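Local coordinates for succinyl-CoA ligase (ADP-forming) subunit alpha (PDB 6HXI), which joins a CoA-ligase-like region to a mainly helical citrate-synthase-type region in one chain and binds coenzyme A, at residues Tyr369-Val377 with Val387-Glu396; Val412-Ala422 with Phe576-His587. All coordinates share one frame; numbering follows the deposited sequence.

Interaction 1. Residues Tyr369-Val377 with Val387-Glu396; sequences YAGKKLSDV and VIGLLWFKKE
Glu396 OE1, held by a salt bridge to Arg380, also has Lys372 close by: CE of Lys372 comes within 3.7 Å of Glu396 OE1. The ammonium stays slightly beyond salt-bridge range, with Lys372 NZ 4.0 Å from Glu396 OE1 and about as far from OE2. Lys372 is extended until its last torsion bends (chi4 69°), and its chain crosses that of Glu396 at about a right angle. Apart from this pair of charges the contact is apolar, and no hydrogen bond joins the two segments. Leu390 is its centre. With CG anti to its own carbonyl carbon (chi1 -66°), it sends CD1 to meet Val377 CG2 tip to tip at 3.7 Å, while its CB packs 4.0 Å from Ala370 CB. The Tyr369 ring lies beside the helix, with Leu391 CD1 almost exactly over its centre in a CH-pi contact of 4.1 Å to the centroid. Val387 uses both methyls: CG1 approaches the Tyr369 ring obliquely, and CG2 touches Val377 CG1 at 3.6 Å. Tyr369 to Lys372 form a type I' turn, the tight link of a beta hairpin. The hydroxyl of Tyr369 continues into the interface, bonding to Gln410 of the second subunit. The hairpin strands 368-369 and 372-373 and the start of helix 374-379 thus lie against helix 383-393, which also packs on helices 399-412 and 571-594.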
loop_
_atom_site.group_PDB
_atom_site.type_symbol
_atom_site.label_atom_id
_atom_site.label_comp_id
_atom_site.label_asym_id
_atom_site.label_seq_id
_atom_site.Cartn_x
_atom_site.Cartn_y
_atom_site.Cartn_z
ATOM N N TYR B 369 17.579 12.717 16.945
ATOM C CA TYR B 369 17.318 12.838 15.505
ATOM C C TYR B 369 18.639 13.317 14.961
ATOM O O TYR B 369 19.020 14.436 15.262
ATOM C CB TYR B 369 16.228 13.909 15.167
ATOM C CG TYR B 369 14.805 13.588 15.570
ATOM C CD1 TYR B 369 14.408 12.265 15.836
ATOM C CD2 TYR B 369 13.807 14.552 15.480
ATOM C CE1 TYR B 369 13.071 11.952 16.089
ATOM C CE2 TYR B 369 12.472 14.247 15.736
ATOM C CZ TYR B 369 12.108 12.950 16.027
ATOM O OH TYR B 369 10.801 12.725 16.335
ATOM N N ALA B 370 19.351 12.461 14.209
ATOM C CA ALA B 370 20.666 12.721 13.593
ATOM C C ALA B 370 21.665 13.173 14.649
ATOM O O ALA B 370 22.405 14.115 14.442
ATOM C CB ALA B 370 20.558 13.755 12.447
ATOM N N GLY B 371 21.601 12.543 15.808
ATOM C CA GLY B 371 22.499 12.842 16.919
ATOM C C GLY B 371 22.098 14.011 17.792
ATOM O O GLY B 371 22.744 14.252 18.794
ATOM N N LYS B 372 21.015 14.711 17.477
ATOM C CA LYS B 372 20.564 15.878 18.268
ATOM C C LYS B 372 19.376 15.421 19.171
ATOM O O LYS B 372 18.446 14.768 18.685
ATOM C CB LYS B 372 20.130 16.988 17.266
ATOM C CG LYS B 372 19.992 18.358 17.828
ATOM C CD LYS B 372 20.177 19.409 16.745
ATOM C CE LYS B 372 20.053 20.804 17.323
ATOM N NZ LYS B 372 21.193 21.156 18.219
ATOM N N LYS B 373 19.436 15.713 20.478
ATOM C CA LYS B 373 18.334 15.351 21.401
ATOM C C LYS B 373 16.999 16.003 20.943
ATOM O O LYS B 373 16.983 17.180 20.572
ATOM C CB LYS B 373 18.644 15.824 22.827
ATOM C CG LYS B 373 19.814 15.132 23.532
ATOM C CD LYS B 373 20.299 16.052 24.664
ATOM C CE LYS B 373 21.190 15.316 25.644
ATOM N NZ LYS B 373 20.465 14.238 26.397
ATOM N N LEU B 374 15.902 15.266 21.013
ATOM C CA LEU B 374 14.589 15.780 20.621
ATOM C C LEU B 374 14.220 17.070 21.371
ATOM O O LEU B 374 13.705 17.997 20.738
ATOM C CB LEU B 374 13.493 14.702 20.730
ATOM C CG LEU B 374 12.022 15.069 20.399
ATOM C CD1 LEU B 374 11.851 15.693 18.984
ATOM C CD2 LEU B 374 11.139 13.871 20.542
ATOM N N SER B 375 14.530 17.157 22.679
ATOM C CA SER B 375 14.245 18.347 23.495
ATOM C C SER B 375 14.988 19.543 22.962
ATOM O O SER B 375 14.408 20.613 22.958
ATOM C CB SER B 375 14.566 18.114 24.973
ATOM O OG SER B 375 15.941 17.819 25.181
ATOM N N ASP B 376 16.227 19.367 22.431
ATOM C CA ASP B 376 16.984 20.437 21.784
ATOM C C ASP B 376 16.370 20.860 20.438
ATOM O O ASP B 376 16.368 22.040 20.121
ATOM C CB ASP B 376 18.462 20.053 21.633
ATOM C CG ASP B 376 19.244 20.009 22.938
ATOM O OD1 ASP B 376 18.735 20.539 23.974
ATOM O OD2 ASP B 376 20.364 19.468 22.932
ATOM N N VAL B 377 15.817 19.909 19.657
ATOM C CA VAL B 377 15.159 20.180 18.373
ATOM C C VAL B 377 13.944 21.107 18.598
ATOM O O VAL B 377 13.785 22.144 17.921
ATOM C CB VAL B 377 14.758 18.847 17.698
ATOM C CG1 VAL B 377 13.932 19.095 16.445
ATOM C CG2 VAL B 377 15.989 18.004 17.366
ATOM N N VAL B 387 13.249 19.302 11.310
ATOM C CA VAL B 387 13.151 17.878 11.613
ATOM C C VAL B 387 13.406 17.039 10.318
ATOM O O VAL B 387 14.134 16.059 10.358
ATOM C CB VAL B 387 11.819 17.506 12.330
ATOM C CG1 VAL B 387 11.575 16.000 12.296
ATOM C CG2 VAL B 387 11.807 17.998 13.758
ATOM N N ILE B 388 12.883 17.480 9.188
ATOM C CA ILE B 388 13.126 16.833 7.893
ATOM C C ILE B 388 14.607 17.011 7.522
ATOM O O ILE B 388 15.220 16.067 7.061
ATOM C CB ILE B 388 12.144 17.425 6.836
ATOM C CG1 ILE B 388 10.693 16.918 7.120
ATOM C CG2 ILE B 388 12.599 17.137 5.410
ATOM C CD1 ILE B 388 9.534 17.573 6.315
ATOM N N GLY B 389 15.181 18.195 7.780
ATOM C CA GLY B 389 16.591 18.442 7.543
ATOM C C GLY B 389 17.450 17.432 8.269
ATOM O O GLY B 389 18.358 16.846 7.675
ATOM N N LEU B 390 17.116 17.145 9.525
ATOM C CA LEU B 390 17.878 16.164 10.318
ATOM C C LEU B 390 17.662 14.732 9.881
ATOM O O LEU B 390 18.630 14.006 9.616
ATOM C CB LEU B 390 17.517 16.291 11.814
ATOM C CG LEU B 390 17.916 17.599 12.518
ATOM C CD1 LEU B 390 17.263 17.658 13.904
ATOM C CD2 LEU B 390 19.441 17.704 12.653
ATOM N N LEU B 391 16.399 14.324 9.791
ATOM C CA LEU B 391 16.025 12.938 9.461
ATOM C C LEU B 391 16.270 12.523 8.039
ATOM O O LEU B 391 16.556 11.351 7.820
ATOM C CB LEU B 391 14.568 12.684 9.870
ATOM C CG LEU B 391 14.366 12.710 11.411
ATOM C CD1 LEU B 391 12.923 12.588 11.759
ATOM C CD2 LEU B 391 15.175 11.590 12.115
ATOM N N TRP B 392 16.173 13.449 7.058
ATOM C CA TRP B 392 16.417 13.088 5.663
ATOM C C TRP B 392 17.807 13.513 5.172
ATOM O O TRP B 392 18.407 12.778 4.404
ATOM C CB TRP B 392 15.370 13.700 4.711
ATOM C CG TRP B 392 13.938 13.286 4.918
ATOM C CD1 TRP B 392 13.410 12.608 5.983
ATOM C CD2 TRP B 392 12.835 13.665 4.095
ATOM N NE1 TRP B 392 12.047 12.548 5.876
ATOM C CE2 TRP B 392 11.663 13.202 4.728
ATOM C CE3 TRP B 392 12.722 14.382 2.882
ATOM C CZ2 TRP B 392 10.388 13.405 4.181
ATOM C CZ3 TRP B 392 11.463 14.523 2.302
ATOM C CH2 TRP B 392 10.310 14.078 2.969
ATOM N N PHE B 393 18.289 14.722 5.512
ATOM C CA PHE B 393 19.572 15.155 4.935
ATOM C C PHE B 393 20.704 15.091 5.908
ATOM O O PHE B 393 21.845 15.334 5.516
ATOM C CB PHE B 393 19.476 16.547 4.288
ATOM C CG PHE B 393 18.324 16.697 3.329
ATOM C CD1 PHE B 393 17.049 17.047 3.787
ATOM C CD2 PHE B 393 18.502 16.508 1.970
ATOM C CE1 PHE B 393 15.969 17.163 2.905
ATOM C CE2 PHE B 393 17.422 16.642 1.084
ATOM C CZ PHE B 393 16.167 16.954 1.564
ATOM N N LYS B 394 20.397 14.734 7.168
ATOM C CA LYS B 394 21.350 14.705 8.292
ATOM C C LYS B 394 22.057 16.069 8.418
ATOM O O LYS B 394 23.270 16.143 8.512
ATOM C CB LYS B 394 22.310 13.507 8.196
ATOM C CG LYS B 394 21.610 12.180 8.436
ATOM C CD LYS B 394 22.583 11.027 8.624
ATOM C CE LYS B 394 23.296 10.684 7.359
ATOM N NZ LYS B 394 24.444 9.772 7.605
ATOM N N LYS B 395 21.260 17.158 8.302
ATOM C CA LYS B 395 21.750 18.525 8.366
ATOM C C LYS B 395 20.941 19.391 9.290
ATOM O O LYS B 395 19.736 19.267 9.363
ATOM C CB LYS B 395 21.744 19.203 6.977
ATOM C CG LYS B 395 22.650 18.566 5.935
ATOM C CD LYS B 395 24.106 18.887 6.176
ATOM C CE LYS B 395 24.980 17.798 5.606
ATOM N NZ LYS B 395 24.843 17.669 4.141
ATOM N N GLU B 396 21.609 20.346 9.912
ATOM C CA GLU B 396 20.982 21.390 10.698
ATOM C C GLU B 396 20.855 22.487 9.654
ATOM O O GLU B 396 21.846 23.077 9.261
ATOM C CB GLU B 396 21.868 21.809 11.884
ATOM C CG GLU B 396 21.120 22.748 12.825
ATOM C CD GLU B 396 21.625 22.913 14.250
ATOM O OE1 GLU B 396 20.942 23.629 15.023
ATOM O OE2 GLU B 396 22.677 22.323 14.603
#

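Interaction 2. Residues Val412-Ala422 with Phe576-His587; sequences VADHGPAVSGA and FALGRSIGLIGH. With ACT (acetate ion), chain L.
Asp414 OD2 takes two hydrogen bonds from opposite faces of its carboxylate, from His587 NE2 at 2.8 Å and from Gly416 N at 2.9 Å. The second bond makes an Asx turn in the loop that, in the citrate-synthase-type region, follows helix 399-412 and runs along helix 571-594. His587 NE2 meets OD2 on its syn side but well out of the carboxylate plane, the ring plane turned 47° from it, and Pro417 CA lies over one face of that ring. Ser360 of the second subunit adds a further hydrogen bond to OD2, so a buried oxygen draws on two chains.

The backbones can come this close because glycines face the loop. Asp414 OD1 sits 3.2 Å from Gly583 CA, and Gly583 N makes a weak hydrogen bond to Ala413 O. One turn earlier, Ala413 CA lies 3.3 Å from Gly579 O in a CA-H...O contact, while Val412 CG2 rests against Gly579 CA.

Arg580 curls back against the loop through two bends, chi2 53° and chi3 56°. Its NE donates to Val412 O at 2.7 Å, with that oxygen exactly in the guanidinium plane, and NH1 adds a weak bond to the same carbonyl. The guanidinium is sandwiched between His415 N, over the centre of one face, and Phe576 CZ, toward the rim of the other, which with the NE bond fixes its rotation. Farther along, Leu584 CD1 packs on the backbone of Gly421 and Ala422 at the start of helix 420-430. At another edge position of the guanidinium, beside Val419, Arg580 NH2 donates to OXT of an acetate ion, probably from the crystallisation liquor, at 2.8 Å.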
loop_
_atom_site.group_PDB
_atom_site.type_symbol
_atom_site.label_atom_id
_atom_site.label_comp_id
_atom_site.label_asym_id
_atom_site.label_seq_id
_atom_site.Cartn_x
_atom_site.Cartn_y
_atom_site.Cartn_z
ATOM N N VAL B 412 1.927 21.998 -1.763
ATOM C CA VAL B 412 1.543 20.736 -2.394
ATOM C C VAL B 412 0.496 19.961 -1.564
ATOM O O VAL B 412 0.131 18.862 -1.974
ATOM C CB VAL B 412 2.742 19.843 -2.808
ATOM C CG1 VAL B 412 3.763 20.616 -3.653
ATOM C CG2 VAL B 412 3.432 19.199 -1.593
ATOM N N ALA B 413 0.011 20.506 -0.428
ATOM C CA ALA B 413 -0.937 19.810 0.471
ATOM C C ALA B 413 -2.130 19.187 -0.272
ATOM O O ALA B 413 -2.472 18.038 -0.031
ATOM C CB ALA B 413 -1.412 20.709 1.580
ATOM N N ASP B 414 -2.691 19.924 -1.209
ATOM C CA ASP B 414 -3.786 19.411 -1.987
ATOM C C ASP B 414 -3.948 20.157 -3.277
ATOM O O ASP B 414 -3.710 21.338 -3.319
ATOM C CB ASP B 414 -5.117 19.500 -1.212
ATOM C CG ASP B 414 -6.073 18.454 -1.755
ATOM O OD1 ASP B 414 -5.695 17.249 -1.760
ATOM O OD2 ASP B 414 -7.125 18.851 -2.326
ATOM N N HIS B 415 -4.455 19.481 -4.292
ATOM C CA HIS B 415 -4.755 20.079 -5.566
ATOM C C HIS B 415 -6.152 19.615 -6.059
ATOM O O HIS B 415 -6.392 19.508 -7.253
ATOM C CB HIS B 415 -3.631 19.856 -6.595
ATOM C CG HIS B 415 -3.655 20.873 -7.705
ATOM N ND1 HIS B 415 -3.938 22.222 -7.466
ATOM C CD2 HIS B 415 -3.396 20.719 -9.019
ATOM C CE1 HIS B 415 -3.854 22.824 -8.643
ATOM N NE2 HIS B 415 -3.563 21.952 -9.613
ATOM N N GLY B 416 -7.079 19.467 -5.127
ATOM C CA GLY B 416 -8.457 19.119 -5.446
ATOM C C GLY B 416 -8.610 17.615 -5.531
ATOM O O GLY B 416 -7.621 16.854 -5.514
ATOM N N PRO B 417 -9.876 17.169 -5.609
ATOM C CA PRO B 417 -10.165 15.724 -5.570
ATOM C C PRO B 417 -9.984 14.949 -6.864
ATOM O O PRO B 417 -10.065 13.736 -6.858
ATOM C CB PRO B 417 -11.643 15.723 -5.163
ATOM C CG PRO B 417 -12.215 16.937 -5.832
ATOM C CD PRO B 417 -11.127 17.969 -5.604
ATOM N N ALA B 418 -9.814 15.639 -7.986
ATOM C CA ALA B 418 -9.784 15.064 -9.300
ATOM C C ALA B 418 -8.459 14.437 -9.687
ATOM O O ALA B 418 -8.444 13.544 -10.541
ATOM C CB ALA B 418 -10.243 16.115 -10.338
ATOM N N VAL B 419 -7.357 14.830 -9.056
ATOM C CA VAL B 419 -6.044 14.254 -9.406
ATOM C C VAL B 419 -5.916 12.765 -8.960
ATOM O O VAL B 419 -6.562 12.355 -7.983
ATOM C CB VAL B 419 -4.883 15.123 -8.923
ATOM C CG1 VAL B 419 -4.957 16.531 -9.524
ATOM C CG2 VAL B 419 -4.860 15.170 -7.429
ATOM N N SER B 420 -5.041 11.989 -9.631
ATOM C CA SER B 420 -4.905 10.533 -9.435
ATOM C C SER B 420 -4.913 10.077 -7.969
ATOM O O SER B 420 -5.717 9.222 -7.613
ATOM C CB SER B 420 -3.672 10.000 -10.162
ATOM O OG SER B 420 -3.995 9.962 -11.543
ATOM N N GLY B 421 -4.021 10.627 -7.168
ATOM C CA GLY B 421 -3.868 10.292 -5.756
ATOM C C GLY B 421 -5.100 10.544 -4.926
ATOM O O GLY B 421 -5.545 9.654 -4.203
ATOM N N ALA B 422 -5.679 11.756 -5.044
ATOM C CA ALA B 422 -6.862 12.126 -4.275
ATOM C C ALA B 422 -8.021 11.245 -4.757
ATOM O O ALA B 422 -8.742 10.685 -3.954
ATOM C CB ALA B 422 -7.168 13.605 -4.459
ATOM N N PHE B 576 6.919 15.485 -1.838
ATOM C CA PHE B 576 5.596 15.539 -2.449
ATOM C C PHE B 576 4.612 14.592 -1.737
ATOM O O PHE B 576 3.475 14.973 -1.475
ATOM C CB PHE B 576 5.660 15.234 -3.962
ATOM C CG PHE B 576 4.323 15.332 -4.666
ATOM C CD1 PHE B 576 3.777 16.574 -4.995
ATOM C CD2 PHE B 576 3.584 14.186 -4.952
ATOM C CE1 PHE B 576 2.517 16.665 -5.615
ATOM C CE2 PHE B 576 2.307 14.277 -5.568
ATOM C CZ PHE B 576 1.815 15.509 -5.943
ATOM N N ALA B 577 5.055 13.399 -1.418
ATOM C CA ALA B 577 4.244 12.379 -0.733
ATOM C C ALA B 577 3.809 12.788 0.655
ATOM O O ALA B 577 2.651 12.626 1.029
ATOM C CB ALA B 577 4.976 11.045 -0.703
ATOM N N LEU B 578 4.719 13.380 1.390
ATOM C CA LEU B 578 4.462 13.873 2.728
ATOM C C LEU B 578 3.439 15.032 2.676
ATOM O O LEU B 578 2.446 15.030 3.419
ATOM C CB LEU B 578 5.798 14.293 3.359
ATOM C CG LEU B 578 5.727 14.896 4.763
ATOM C CD1 LEU B 578 5.364 13.860 5.796
ATOM C CD2 LEU B 578 7.011 15.550 5.114
ATOM N N GLY B 579 3.678 16.014 1.816
ATOM C CA GLY B 579 2.741 17.119 1.693
ATOM C C GLY B 579 1.387 16.709 1.150
ATOM O O GLY B 579 0.362 17.041 1.742
ATOM N N ARG B 580 1.353 15.946 0.049
ATOM C CA ARG B 580 0.069 15.546 -0.555
ATOM C C ARG B 580 -0.725 14.563 0.358
ATOM O O ARG B 580 -1.935 14.483 0.225
ATOM C CB ARG B 580 0.258 15.043 -1.996
ATOM C CG ARG B 580 -1.024 14.701 -2.784
ATOM C CD ARG B 580 -2.055 15.845 -2.800
ATOM N NE ARG B 580 -1.398 17.043 -3.329
ATOM C CZ ARG B 580 -1.319 17.343 -4.610
ATOM N NH1 ARG B 580 -0.610 18.388 -5.007
ATOM N NH2 ARG B 580 -1.994 16.634 -5.505
ATOM N N SER B 581 -0.089 13.985 1.404
ATOM C CA SER B 581 -0.758 13.118 2.388
ATOM C C SER B 581 -1.800 13.881 3.136
ATOM O O SER B 581 -2.805 13.320 3.527
ATOM C CB SER B 581 0.256 12.582 3.395
ATOM O OG SER B 581 0.835 11.491 2.700
ATOM N N ILE B 582 -1.517 15.134 3.400
ATOM C CA ILE B 582 -2.421 16.023 4.071
ATOM C C ILE B 582 -3.738 16.093 3.328
ATOM O O ILE B 582 -4.758 15.990 3.979
ATOM C CB ILE B 582 -1.808 17.469 4.224
ATOM C CG1 ILE B 582 -0.572 17.431 5.136
ATOM C CG2 ILE B 582 -2.850 18.427 4.806
ATOM C CD1 ILE B 582 0.351 18.705 5.093
ATOM N N GLY B 583 -3.714 16.429 2.036
ATOM C CA GLY B 583 -4.964 16.549 1.269
ATOM C C GLY B 583 -5.602 15.187 1.036
ATOM O O GLY B 583 -6.831 15.059 1.020
ATOM N N LEU B 584 -4.784 14.147 0.948
ATOM C CA LEU B 584 -5.315 12.743 0.771
ATOM C C LEU B 584 -6.135 12.331 2.000
ATOM O O LEU B 584 -7.284 11.977 1.851
ATOM C CB LEU B 584 -4.229 11.714 0.427
ATOM C CG LEU B 584 -3.861 11.376 -1.038
ATOM C CD1 LEU B 584 -3.884 12.551 -1.981
ATOM C CD2 LEU B 584 -2.514 10.679 -1.101
ATOM N N ILE B 585 -5.585 12.512 3.195
ATOM C CA ILE B 585 -6.264 12.277 4.491
ATOM C C ILE B 585 -7.530 13.179 4.542
ATOM O O ILE B 585 -8.608 12.713 4.879
ATOM C CB ILE B 585 -5.284 12.556 5.666
ATOM C CG1 ILE B 585 -4.163 11.427 5.709
ATOM C CG2 ILE B 585 -6.065 12.597 7.004
ATOM C CD1 ILE B 585 -2.862 11.764 6.470
ATOM N N GLY B 586 -7.385 14.438 4.185
ATOM C CA GLY B 586 -8.518 15.363 4.099
ATOM C C GLY B 586 -9.665 14.810 3.254
ATOM O O GLY B 586 -10.820 14.753 3.693
ATOM N N HIS B 587 -9.380 14.406 2.039
ATOM C CA HIS B 587 -10.430 13.862 1.131
ATOM C C HIS B 587 -11.056 12.527 1.647
ATOM O O HIS B 587 -12.270 12.318 1.588
ATOM C CB HIS B 587 -9.823 13.633 -0.268
ATOM C CG HIS B 587 -9.621 14.930 -1.011
ATOM N ND1 HIS B 587 -10.682 15.712 -1.349
ATOM C CD2 HIS B 587 -8.484 15.497 -1.468
ATOM C CE1 HIS B 587 -10.173 16.757 -1.984
ATOM N NE2 HIS B 587 -8.847 16.668 -2.078
HETATM C C ACT L . -0.530 17.917 -8.716
HETATM O O ACT L . -0.556 19.193 -8.765
HETATM O OXT ACT L . -1.430 17.212 -8.195
HETATM C CH3 ACT L . 0.696 17.175 -9.356
#

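Overall arrangement
Both contacts are buried, and their centres lie about 26 Å apart on the same side of the chain's centre. Interaction 1 joins neighbours in sequence, a hairpin and the next helices, by apolar packing with one loose pair of opposite charges, Lys372 and Glu396, at partly exposed residues. Interaction 2 brings together parts more than 150 residues apart and relies on hydrogen bonds to buried polar groups. Helices 383-393 and 571-594 link the two directly, with Ile388 CD1 3.4 Å from Leu578 CD2. The two interactions also meet across the subunit interface: Trp392 NE1 of interaction 1 is hydrogen-bonded to Ile582 O of the second subunit, a residue belonging to that copy's interaction 2.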